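Local coordinates for protein beta-N-acetylhexosaminidase (Beutenbergia cavernae, PDB 5BU9) that probably hydrolyses terminal non-reducing N-acetyl-D-hexosamine residues from N-acetyl-beta-D-hexosaminides, as a member of glycosyl hydrolase family 3, at residues 9-14 with 311-316; 83-88 with 152-157. One frame throughout, in Å; residues are numbered along the deposited sequence.

Contact 1: 9-14 with 311-316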
loop_
_atom_site.group_PDB
_atom_site.type_symbol
_atom_site.label_atom_id
_atom_site.label_comp_id
_atom_site.label_asym_id
_atom_site.label_seq_id
_atom_site.Cartn_x
_atom_site.Cartn_y
_atom_site.Cartn_z
ATOM N N GLN A 9 14.776 12.715 8.836
ATOM C CA GLN A 9 14.121 11.558 9.405
ATOM C C GLN A 9 12.603 11.600 9.182
ATOM O O GLN A 9 11.997 10.552 8.965
ATOM C CB GLN A 9 14.453 11.453 10.887
ATOM C CG GLN A 9 15.897 11.038 11.147
ATOM C CD GLN A 9 16.278 11.267 12.581
ATOM O OE1 GLN A 9 15.663 12.083 13.249
ATOM N NE2 GLN A 9 17.284 10.547 13.072
ATOM N N ARG A 10 11.988 12.784 9.205
ATOM C CA ARG A 10 10.542 12.868 8.959
ATOM C C ARG A 10 10.218 12.515 7.508
ATOM O O ARG A 10 9.322 11.708 7.243
ATOM C CB ARG A 10 9.996 14.258 9.315
ATOM C CG ARG A 10 10.107 14.587 10.797
ATOM C CD ARG A 10 9.237 15.776 11.229
ATOM N NE ARG A 10 9.515 17.023 10.511
ATOM C CZ ARG A 10 10.471 17.909 10.822
ATOM N NH1 ARG A 10 11.291 17.708 11.836
ATOM N NH2 ARG A 10 10.615 19.020 10.109
ATOM N N VAL A 11 10.971 13.087 6.571
ATOM C CA VAL A 11 10.854 12.702 5.178
ATOM C C VAL A 11 11.029 11.179 5.048
ATOM O O VAL A 11 10.235 10.505 4.389
ATOM C CB VAL A 11 11.867 13.441 4.321
ATOM C CG1 VAL A 11 11.863 12.852 2.932
ATOM C CG2 VAL A 11 11.508 14.894 4.257
ATOM N N GLY A 12 12.043 10.640 5.715
ATOM C CA GLY A 12 12.318 9.217 5.671
ATOM C C GLY A 12 11.107 8.403 6.058
ATOM O O GLY A 12 10.858 7.347 5.486
ATOM N N GLN A 13 10.302 8.904 6.985
ATOM C CA GLN A 13 9.085 8.172 7.355
ATOM C C GLN A 13 8.022 8.069 6.250
ATOM O O GLN A 13 7.107 7.248 6.369
ATOM C CB GLN A 13 8.443 8.822 8.582
ATOM C CG GLN A 13 9.292 8.733 9.775
ATOM C CD GLN A 13 9.428 7.317 10.270
ATOM O OE1 GLN A 13 8.432 6.615 10.456
ATOM N NE2 GLN A 13 10.667 6.879 10.471
ATOM N N LEU A 14 8.122 8.936 5.228
ATOM C CA LEU A 14 7.173 9.007 4.104
ATOM C C LEU A 14 7.525 8.047 2.958
ATOM O O LEU A 14 6.925 8.102 1.872
ATOM C CB LEU A 14 7.094 10.449 3.572
ATOM C CG LEU A 14 6.863 11.558 4.612
ATOM C CD1 LEU A 14 6.634 12.881 3.886
ATOM C CD2 LEU A 14 5.678 11.229 5.538
ATOM N N ALA A 311 15.366 14.373 -2.993
ATOM C CA ALA A 311 14.581 15.391 -3.655
ATOM C C ALA A 311 13.485 15.920 -2.724
ATOM O O ALA A 311 13.207 17.116 -2.736
ATOM C CB ALA A 311 13.981 14.850 -4.916
ATOM N N VAL A 312 12.861 15.033 -1.937
ATOM C CA VAL A 312 11.768 15.452 -1.064
ATOM C C VAL A 312 12.346 16.293 0.073
ATOM O O VAL A 312 11.767 17.320 0.419
ATOM C CB VAL A 312 10.941 14.267 -0.532
ATOM C CG1 VAL A 312 9.907 14.763 0.479
ATOM C CG2 VAL A 312 10.205 13.581 -1.697
ATOM N N VAL A 313 13.508 15.904 0.603
ATOM C CA VAL A 313 14.195 16.715 1.607
ATOM C C VAL A 313 14.519 18.087 1.046
ATOM O O VAL A 313 14.229 19.101 1.674
ATOM C CB VAL A 313 15.501 16.051 2.116
ATOM C CG1 VAL A 313 16.327 17.073 2.938
ATOM C CG2 VAL A 313 15.195 14.867 2.955
ATOM N N ALA A 314 15.122 18.131 -0.141
ATOM C CA ALA A 314 15.565 19.413 -0.682
ATOM C C ALA A 314 14.378 20.342 -0.933
ATOM O O ALA A 314 14.472 21.550 -0.695
ATOM C CB ALA A 314 16.368 19.216 -1.956
ATOM N N LYS A 315 13.243 19.800 -1.374
ATOM C CA LYS A 315 12.108 20.692 -1.640
ATOM C C LYS A 315 11.476 21.221 -0.330
ATOM O O LYS A 315 11.019 22.344 -0.293
ATOM C CB LYS A 315 11.062 19.998 -2.499
ATOM C CG LYS A 315 9.838 20.909 -2.889
ATOM C CD LYS A 315 8.842 20.149 -3.718
ATOM C CE LYS A 315 7.579 20.943 -3.997
ATOM N NZ LYS A 315 7.786 22.022 -4.965
ATOM N N ALA A 316 11.488 20.410 0.725
ATOM C CA ALA A 316 11.025 20.830 2.038
ATOM C C ALA A 316 11.899 21.970 2.522
ATOM O O ALA A 316 11.400 22.890 3.127
ATOM C CB ALA A 316 11.056 19.674 3.042
#
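Val11 of helix 7-12 packs against Val312 and Val313 of helix 305-318, an apolar helix-helix contact on the outside of the TIM-barrel fold of glycosyl hydrolase family 3. The first segment begins within helix 7-12. Arg10 points its guanidinium at another helix, 320-336, where NE makes a salt bridge with Asp327, and so takes no share in the valine cluster. Val11 is buried and carries the contact with both methyls. A chi1 of 171° sets its CG1 anti to the backbone N, and this branch reaches Val312 CG1 at 3.7 Å and Val312 CB at 3.9 Å. The other branch, CG2, comes within 4.1 Å of Val312 CG1, so that the Val312 methyl touches both prongs of Val11. Replacing Val11 by an alanine would probably open a gap facing Val312 CG1 and Val313 CG2, because the two methyls that meet them would be missing. Past Val11 the backbone keeps bonding to itself: Gln13 N donates to Gln9 O at 3.1 Å and Leu14 N to Val11 O at 2.8 Å. Leu14 then passes the chain to the barrel wall by backbone bonding with Val296. On the partner helix, Val312 also touches Ala285 and Ile289 of helix 281-291 and Phe322 of helix 320-336, which makes the Val11 contact one edge of a larger apolar layer between outer helices. Val313 is less deeply buried and offers a single methyl to Val11. That methyl, CG2, sits over the fork of the Val11 side chain, 3.9 Å from each of Val11 CB, CG1 and CG2.

Contact 2: 83-88 with 152-157; sequences GNVQVL and FHREFG
The guanidinium of Arg154 carries Val85 over one face: Val85 CG2 lies 3.5 Å from Arg154 NE and 4.0 Å from Arg154 CZ. A bend at chi3 (67°) turns the end of the arginine chain back to this methyl, and Arg154 CD also touches it. Two flat groups meet in the Asn84 amide and the Phe152 ring, whose planes stand 69° apart. Asn84 ND2 comes to the ring edge, near the ring plane, 4.0 Å from Phe152 CD1, while Asn84 CB meets the same ring carbon. The polar grip is on the Phe152 backbone. Asn84 ND2 donates to Phe152 O at 2.8 Å, nearly straight (163° at the hydrogen); the oxygen lies in the amide plane, but the donor stands above the carbonyl plane. A water accepts from Asn84 N and donates to Phe152 O, each at 2.8 Å, so this carbonyl takes two hydrogen bonds and Asn84 is joined to it through both its main chain and its side chain. Both segments follow barrel strands, 75-82 and 128-129, and thus lie at the C-terminal end of the barrel, where TIM-barrel enzymes have their active sites. Arg154 NH2 forms a salt bridge with Glu81 and a hydrogen bond with a bound glycerol, probably from the crystallisation liquor, and NH1 donates to Pro148 O. The chemistry implies a division of labour: neutral amide and water bonds join the two loops, whereas the arginine offers Val85 a flat face and spends its N-H groups on other partners, with Glu81 likely to balance its charge.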
loop_
_atom_site.group_PDB
_atom_site.type_symbol
_atom_site.label_atom_id
_atom_site.label_comp_id
_atom_site.label_asym_id
_atom_site.label_seq_id
_atom_site.Cartn_x
_atom_site.Cartn_y
_atom_site.Cartn_z
ATOM N N GLY A 83 -3.844 -16.444 -3.266
ATOM C CA GLY A 83 -3.977 -16.847 -4.654
ATOM C C GLY A 83 -2.789 -16.430 -5.516
ATOM O O GLY A 83 -1.652 -16.830 -5.266
ATOM N N ASN A 84 -3.049 -15.632 -6.539
ATOM C CA ASN A 84 -1.993 -15.167 -7.440
ATOM C C ASN A 84 -1.098 -14.104 -6.798
ATOM O O ASN A 84 -0.080 -13.740 -7.372
ATOM C CB ASN A 84 -2.616 -14.630 -8.736
ATOM C CG ASN A 84 -3.195 -15.751 -9.599
ATOM O OD1 ASN A 84 -2.528 -16.733 -9.875
ATOM N ND2 ASN A 84 -4.445 -15.614 -9.994
ATOM N N VAL A 85 -1.466 -13.599 -5.623
ATOM C CA VAL A 85 -0.623 -12.604 -4.943
ATOM C C VAL A 85 -0.374 -13.029 -3.491
ATOM O O VAL A 85 -1.107 -12.663 -2.559
ATOM C CB VAL A 85 -1.239 -11.173 -4.998
ATOM C CG1 VAL A 85 -0.312 -10.158 -4.287
ATOM C CG2 VAL A 85 -1.480 -10.712 -6.461
ATOM N N GLN A 86 0.658 -13.833 -3.305
ATOM C CA GLN A 86 1.033 -14.267 -1.968
ATOM C C GLN A 86 2.553 -14.289 -1.937
ATOM O O GLN A 86 3.171 -15.232 -2.431
ATOM C CB GLN A 86 0.435 -15.650 -1.622
ATOM C CG GLN A 86 0.696 -16.064 -0.144
ATOM C CD GLN A 86 0.184 -17.441 0.212
ATOM O OE1 GLN A 86 -0.785 -17.927 -0.374
ATOM N NE2 GLN A 86 0.834 -18.084 1.192
ATOM N N VAL A 87 3.165 -13.230 -1.415
ATOM C CA VAL A 87 4.610 -13.137 -1.491
ATOM C C VAL A 87 5.237 -14.208 -0.590
ATOM O O VAL A 87 6.256 -14.792 -0.928
ATOM C CB VAL A 87 5.113 -11.747 -1.097
ATOM C CG1 VAL A 87 6.640 -11.798 -0.895
ATOM C CG2 VAL A 87 4.706 -10.679 -2.155
ATOM N N LEU A 88 4.628 -14.459 0.563
ATOM C CA LEU A 88 5.263 -15.319 1.561
ATOM C C LEU A 88 4.592 -16.685 1.589
ATOM O O LEU A 88 3.413 -16.834 1.957
ATOM C CB LEU A 88 5.228 -14.650 2.941
ATOM C CG LEU A 88 6.024 -13.331 3.001
ATOM C CD1 LEU A 88 5.886 -12.655 4.362
ATOM C CD2 LEU A 88 7.505 -13.546 2.639
ATOM N N PHE A 152 -6.755 -11.900 -12.464
ATOM C CA PHE A 152 -6.007 -12.654 -11.472
ATOM C C PHE A 152 -6.862 -13.128 -10.304
ATOM O O PHE A 152 -6.328 -13.639 -9.321
ATOM C CB PHE A 152 -4.860 -11.794 -10.924
ATOM C CG PHE A 152 -3.720 -11.595 -11.891
ATOM C CD1 PHE A 152 -2.900 -12.672 -12.258
ATOM C CD2 PHE A 152 -3.450 -10.327 -12.416
ATOM C CE1 PHE A 152 -1.837 -12.488 -13.130
ATOM C CE2 PHE A 152 -2.394 -10.126 -13.299
ATOM C CZ PHE A 152 -1.573 -11.216 -13.660
ATOM N N HIS A 153 -8.176 -12.925 -10.396
ATOM C CA HIS A 153 -9.116 -13.340 -9.336
ATOM C C HIS A 153 -8.799 -12.681 -7.986
ATOM O O HIS A 153 -8.938 -13.319 -6.944
ATOM C CB HIS A 153 -9.126 -14.865 -9.175
ATOM C CG HIS A 153 -9.212 -15.603 -10.476
ATOM N ND1 HIS A 153 -10.191 -15.344 -11.412
ATOM C CD2 HIS A 153 -8.418 -16.557 -11.019
ATOM C CE1 HIS A 153 -10.001 -16.112 -12.470
ATOM N NE2 HIS A 153 -8.932 -16.860 -12.257
ATOM N N ARG A 154 -8.388 -11.407 -8.014
ATOM C CA ARG A 154 -8.016 -10.690 -6.790
ATOM C C ARG A 154 -9.161 -9.909 -6.171
ATOM O O ARG A 154 -8.982 -9.322 -5.110
ATOM C CB ARG A 154 -6.867 -9.741 -7.058
ATOM C CG ARG A 154 -5.623 -10.450 -7.519
ATOM C CD ARG A 154 -4.667 -9.403 -8.095
ATOM N NE ARG A 154 -4.140 -8.472 -7.091
ATOM C CZ ARG A 154 -3.467 -7.354 -7.386
ATOM N NH1 ARG A 154 -3.260 -7.011 -8.649
ATOM N NH2 ARG A 154 -3.015 -6.561 -6.425
ATOM N N GLU A 155 -10.322 -9.924 -6.829
ATOM C CA GLU A 155 -11.535 -9.264 -6.345
ATOM C C GLU A 155 -12.288 -10.243 -5.440
ATOM O O GLU A 155 -12.202 -11.449 -5.633
ATOM C CB GLU A 155 -12.451 -8.798 -7.512
ATOM C CG GLU A 155 -13.343 -9.927 -8.184
ATOM C CD GLU A 155 -12.586 -10.735 -9.240
ATOM O OE1 GLU A 155 -11.352 -10.584 -9.336
ATOM O OE2 GLU A 155 -13.206 -11.532 -9.968
ATOM N N PHE A 156 -13.015 -9.711 -4.456
ATOM C CA PHE A 156 -13.838 -10.533 -3.567
ATOM C C PHE A 156 -15.210 -10.791 -4.193
ATOM O O PHE A 156 -15.905 -11.714 -3.804
ATOM C CB PHE A 156 -14.004 -9.870 -2.198
ATOM C CG PHE A 156 -12.803 -10.007 -1.282
ATOM C CD1 PHE A 156 -12.579 -11.187 -0.573
ATOM C CD2 PHE A 156 -11.925 -8.940 -1.095
ATOM C CE1 PHE A 156 -11.495 -11.315 0.287
ATOM C CE2 PHE A 156 -10.833 -9.056 -0.243
ATOM C CZ PHE A 156 -10.617 -10.249 0.453
ATOM N N GLY A 157 -15.580 -9.987 -5.181
ATOM C CA GLY A 157 -16.908 -10.056 -5.775
ATOM C C GLY A 157 -17.210 -8.844 -6.666
ATOM O O GLY A 157 -16.305 -8.110 -7.050
HETATM O O HOH W 1 -5.395 -14.110 -6.753
#

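In the fold
Near the N terminus, helix 7-12 leads into strand 15-20, which pairs with both 39-43 and 296-298 and so closes the barrel. Contact 1 repeats that closure on the outside, joining the first helix to helix 305-318 after the last strand and spanning nearly the whole chain. Contact 2 is nested inside this loop: from 83-88, beyond strand 75-82, the chain passes helix 107-123 and strand 128-129 before 152-157 returns, ahead of helix 160-176. It ties neighbouring strand-end loops. The two do not touch; the centres of contact 1 and contact 2 are about 33 Å apart, on opposite sides of the chain's centre.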